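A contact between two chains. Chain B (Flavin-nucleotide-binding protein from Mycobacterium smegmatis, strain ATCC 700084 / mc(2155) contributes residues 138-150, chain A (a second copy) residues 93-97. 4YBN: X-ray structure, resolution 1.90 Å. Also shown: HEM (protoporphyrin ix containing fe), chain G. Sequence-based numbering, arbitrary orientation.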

# COMPACT_ATOMS: atom_id res chain seq x y z
N LEU B 138 -13.40 10.08 -23.52
CA LEU B 138 -14.71 9.86 -22.96
C LEU B 138 -15.58 11.09 -23.13
O LEU B 138 -15.11 12.21 -23.32
CB LEU B 138 -14.58 9.59 -21.47
CG LEU B 138 -13.78 8.38 -20.99
CD1 LEU B 138 -13.53 8.41 -19.49
CD2 LEU B 138 -14.48 7.10 -21.31
N ARG B 139 -16.88 10.88 -23.02
CA ARG B 139 -17.80 11.97 -22.96
C ARG B 139 -17.56 12.73 -21.65
O ARG B 139 -17.00 12.16 -20.69
CB ARG B 139 -19.23 11.44 -22.95
CG ARG B 139 -19.58 10.63 -21.72
CD ARG B 139 -21.04 10.61 -21.41
NE ARG B 139 -21.34 9.62 -20.41
CZ ARG B 139 -21.40 9.84 -19.09
NH1 ARG B 139 -21.10 11.03 -18.54
NH2 ARG B 139 -21.68 8.83 -18.30
N ALA B 140 -18.04 13.97 -21.59
CA ALA B 140 -18.04 14.72 -20.34
C ALA B 140 -18.90 14.08 -19.28
O ALA B 140 -19.90 13.43 -19.58
CB ALA B 140 -18.47 16.17 -20.56
N SER B 141 -18.52 14.30 -18.01
CA SER B 141 -19.34 13.89 -16.90
C SER B 141 -20.54 14.79 -16.82
O SER B 141 -20.46 15.96 -17.09
CB SER B 141 -18.56 14.01 -15.59
OG SER B 141 -17.49 13.07 -15.59
N THR B 142 -21.64 14.21 -16.39
CA THR B 142 -22.88 14.95 -16.24
C THR B 142 -22.92 15.71 -14.93
O THR B 142 -22.19 15.42 -13.99
CB THR B 142 -24.13 14.05 -16.26
OG1 THR B 142 -24.11 13.15 -15.14
CG2 THR B 142 -24.21 13.24 -17.54
N ARG B 143 -23.85 16.67 -14.88
CA ARG B 143 -24.03 17.47 -13.70
C ARG B 143 -24.37 16.59 -12.52
O ARG B 143 -23.91 16.86 -11.42
CB ARG B 143 -25.07 18.60 -13.91
CG ARG B 143 -24.41 19.85 -14.53
CD ARG B 143 -25.32 21.08 -14.71
NE ARG B 143 -26.59 20.76 -15.38
CZ ARG B 143 -26.70 20.47 -16.68
NH1 ARG B 143 -25.63 20.43 -17.47
NH2 ARG B 143 -27.90 20.19 -17.20
N LYS B 144 -25.12 15.52 -12.77
CA LYS B 144 -25.56 14.62 -11.71
C LYS B 144 -24.33 13.84 -11.16
O LYS B 144 -24.13 13.69 -9.95
CB LYS B 144 -26.56 13.63 -12.30
CG LYS B 144 -27.02 12.56 -11.32
CD LYS B 144 -28.11 11.65 -11.90
CE LYS B 144 -28.84 10.91 -10.79
NZ LYS B 144 -29.25 9.54 -11.21
N GLU B 145 -23.51 13.37 -12.08
CA GLU B 145 -22.29 12.65 -11.69
C GLU B 145 -21.41 13.56 -10.81
O GLU B 145 -20.91 13.11 -9.78
CB GLU B 145 -21.57 12.19 -12.94
CG GLU B 145 -22.29 11.08 -13.65
CD GLU B 145 -21.68 10.73 -14.96
OE1 GLU B 145 -21.00 11.58 -15.56
OE2 GLU B 145 -21.92 9.62 -15.47
N LEU B 146 -21.26 14.84 -11.20
CA LEU B 146 -20.42 15.75 -10.48
C LEU B 146 -21.00 15.98 -9.11
O LEU B 146 -20.27 16.02 -8.11
CB LEU B 146 -20.20 17.07 -11.22
CG LEU B 146 -19.29 16.91 -12.45
CD1 LEU B 146 -19.30 18.12 -13.34
CD2 LEU B 146 -17.85 16.63 -12.11
N ALA B 147 -22.31 16.15 -9.08
CA ALA B 147 -23.02 16.46 -7.84
C ALA B 147 -22.91 15.31 -6.82
O ALA B 147 -22.89 15.56 -5.65
CB ALA B 147 -24.49 16.72 -8.16
N ALA B 148 -22.82 14.06 -7.29
CA ALA B 148 -22.63 12.92 -6.41
C ALA B 148 -21.20 12.80 -5.89
O ALA B 148 -20.93 11.94 -5.05
CB ALA B 148 -23.03 11.65 -7.14
N THR B 149 -20.29 13.66 -6.37
CA THR B 149 -18.83 13.51 -6.13
C THR B 149 -18.26 14.56 -5.20
O THR B 149 -18.43 15.78 -5.38
CB THR B 149 -18.03 13.42 -7.48
OG1 THR B 149 -18.61 12.42 -8.33
CG2 THR B 149 -16.55 13.09 -7.24
N LEU B 150 -17.56 14.11 -4.17
CA LEU B 150 -16.76 14.99 -3.35
C LEU B 150 -15.29 14.86 -3.81
O LEU B 150 -14.75 13.73 -3.89
CB LEU B 150 -16.94 14.61 -1.89
CG LEU B 150 -16.23 15.33 -0.77
CD1 LEU B 150 -16.50 16.82 -0.81
CD2 LEU B 150 -16.71 14.70 0.57
CHA HEM G . -15.88 5.97 -5.92
CHB HEM G . -11.99 5.21 -8.66
CHC HEM G . -13.38 8.72 -11.66
CHD HEM G . -17.10 9.74 -8.77
C1A HEM G . -14.72 5.45 -6.41
C2A HEM G . -14.00 4.37 -5.84
C3A HEM G . -12.87 4.18 -6.62
C4A HEM G . -12.94 5.13 -7.67
CMA HEM G . -11.73 3.20 -6.46
CAA HEM G . -14.37 3.62 -4.57
CBA HEM G . -15.45 2.54 -4.74
CGA HEM G . -15.52 1.65 -3.52
O1A HEM G . -15.23 0.44 -3.64
O2A HEM G . -15.84 2.11 -2.39
C1B HEM G . -12.04 6.08 -9.75
C2B HEM G . -11.11 6.03 -10.84
C3B HEM G . -11.46 7.01 -11.69
C4B HEM G . -12.67 7.68 -11.12
CMB HEM G . -9.94 5.07 -11.06
CAB HEM G . -10.71 7.14 -12.94
CBB HEM G . -11.14 7.84 -13.95
C1C HEM G . -14.52 9.35 -11.14
C2C HEM G . -15.10 10.57 -11.61
C3C HEM G . -16.19 10.87 -10.78
C4C HEM G . -16.24 9.82 -9.81
CMC HEM G . -14.62 11.32 -12.80
CAC HEM G . -17.18 11.96 -10.93
CBC HEM G . -17.39 12.61 -12.08
C1D HEM G . -17.03 8.77 -7.79
C2D HEM G . -18.08 8.66 -6.80
C3D HEM G . -17.75 7.61 -6.01
C4D HEM G . -16.49 7.08 -6.54
CMD HEM G . -19.28 9.54 -6.65
CAD HEM G . -18.50 7.07 -4.81
CBD HEM G . -19.05 5.65 -5.04
CGD HEM G . -20.20 5.37 -4.09
O1D HEM G . -21.38 5.26 -4.52
O2D HEM G . -19.99 5.25 -2.85
NA HEM G . -14.05 5.91 -7.51
NB HEM G . -12.94 7.04 -9.97
NC HEM G . -15.18 8.99 -10.00
ND HEM G . -16.11 7.80 -7.61
FE HEM G . -14.57 7.49 -8.68
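Chain A 93-97: RSSFE

Chain A lies along chain B as a short segment without regular helix or strand. Arg A93 has phi/psi of -73/-12°, Ser A94 is extended at -124/159°, and Ser A95 and Phe A96 fall back to -71/-31° and -61/-36°. The register follows from CA separations: Ser A94 CA lies 6.2 Å from Leu B138 CA and Phe A96 CA lies 6.5 Å from Glu B145 CA, so the two stretches advance in the same sense, from the loop at Leu B138 to the helix that includes Glu B145. Together they bury 416 Å², of which Phe A96 contributes 91 Å² and Leu B138 72 Å².

The packing contacts cluster at these two points. Leu B138 (chi1 m, chi2 t) points its CA-to-CB bond toward chain A and packs against backbone: its CD2 is 3.1 Å from Arg A93 O, and its CD1 is 3.5 Å from Ser A95 N. At the other end the CA-to-CB bond of Phe A96 (chi1 t) points toward chain B. Glu B145 CG stands over one face of the phenyl ring, 4.0 Å from the centroid and 22° off the ring normal, which meets the description of a CH-pi contact. Thr B149 OG1 approaches the ring edge, 4.0 Å from Phe A96 CE1, and Ala B148 CB makes an apolar contact at 4.4 Å with the same Phe A96 CE1.

No direct hydrogen bond joins the stretches. The nearest polar pair, Ser B141 OG and Ser A95 OG at 3.3 Å, fails on angle. Water does the bridging instead. Water 1 donates to Arg A93 O (2.8 Å) and accepts from Arg B139 N (3.0 Å); water 2 accepts from Ser A95 N (2.9 Å) and donates to Arg B139 O (2.8 Å). The backbone of Arg B139 is thus tied to chain A through both its N and its O. Water 3 accepts from Phe A96 N (3.0 Å), donates to Glu B145 OE1 (3.1 Å) and is hydrogen-bonded to Ser B141 OG (2.7 Å).

Bonds within each stretch help fix the surfaces that meet. The Glu B145 carboxylate pairs with the Arg B139 guanidinium, Arg B139 NH1 to Glu B145 OE1 at 3.0 Å and Arg B139 NH2 to Glu B145 OE2 at 2.9 Å, with angles of 171° and 168° that make both bonds nearly straight. Thr B142 and Glu B145 exchange bonds: Thr B142 OG1 caps the helix by accepting from Glu B145 N (3.1 Å), while Thr B142 N donates to Glu B145 OE1 (2.8 Å). In chain A, Glu A97 N donates to Ser A94 OG (3.2 Å, 150°).

The heme touches both stretches. Ser A95 O is 2.7 Å from HEM CHC, and Thr B149 OG1 is 3.0 Å from HEM CAC. Water 4 donates to Phe A96 O (2.8 Å) and coordinates HEM FE at 2.3 Å, linking chain A to the metal.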

# COMPACT_ATOMS: atom_id res chain seq x y z
N ARG A 93 -16.78 2.97 -19.46
CA ARG A 93 -17.13 3.85 -20.59
C ARG A 93 -17.36 5.29 -20.18
O ARG A 93 -17.46 6.16 -21.04
CB ARG A 93 -18.38 3.34 -21.27
CG ARG A 93 -18.17 2.08 -22.05
CD ARG A 93 -19.53 1.58 -22.47
NE ARG A 93 -19.45 0.32 -23.18
CZ ARG A 93 -19.62 -0.86 -22.62
NH1 ARG A 93 -19.86 -0.99 -21.30
NH2 ARG A 93 -19.52 -1.93 -23.40
N SER A 94 -17.47 5.55 -18.87
CA SER A 94 -17.41 6.90 -18.28
C SER A 94 -16.31 7.02 -17.21
O SER A 94 -15.96 6.02 -16.58
CB SER A 94 -18.70 7.18 -17.56
OG SER A 94 -18.90 6.24 -16.56
N SER A 95 -15.88 8.23 -16.90
CA SER A 95 -14.92 8.37 -15.75
C SER A 95 -15.62 8.13 -14.43
O SER A 95 -15.03 7.60 -13.46
CB SER A 95 -14.28 9.72 -15.76
OG SER A 95 -15.28 10.68 -15.84
N PHE A 96 -16.90 8.47 -14.38
CA PHE A 96 -17.64 8.31 -13.16
C PHE A 96 -17.69 6.86 -12.69
O PHE A 96 -17.69 6.63 -11.48
CB PHE A 96 -19.02 8.94 -13.29
CG PHE A 96 -19.91 8.71 -12.12
CD1 PHE A 96 -19.82 9.51 -11.01
CD2 PHE A 96 -20.84 7.68 -12.15
CE1 PHE A 96 -20.63 9.30 -9.92
CE2 PHE A 96 -21.71 7.50 -11.08
CZ PHE A 96 -21.59 8.31 -9.96
N GLU A 97 -17.78 5.90 -13.59
CA GLU A 97 -17.86 4.50 -13.19
C GLU A 97 -16.49 3.82 -13.24
O GLU A 97 -16.43 2.62 -13.08
CB GLU A 97 -18.85 3.68 -14.05
CG GLU A 97 -20.30 4.08 -13.95
CD GLU A 97 -20.88 3.84 -12.60
OE1 GLU A 97 -20.35 2.99 -11.83
OE2 GLU A 97 -21.91 4.46 -12.34
O HOH W 1 -17.66 8.00 -23.08
O HOH W 2 -17.07 10.30 -18.57
O HOH W 3 -18.19 10.51 -16.11
O HOH W 4 -15.75 5.76 -9.71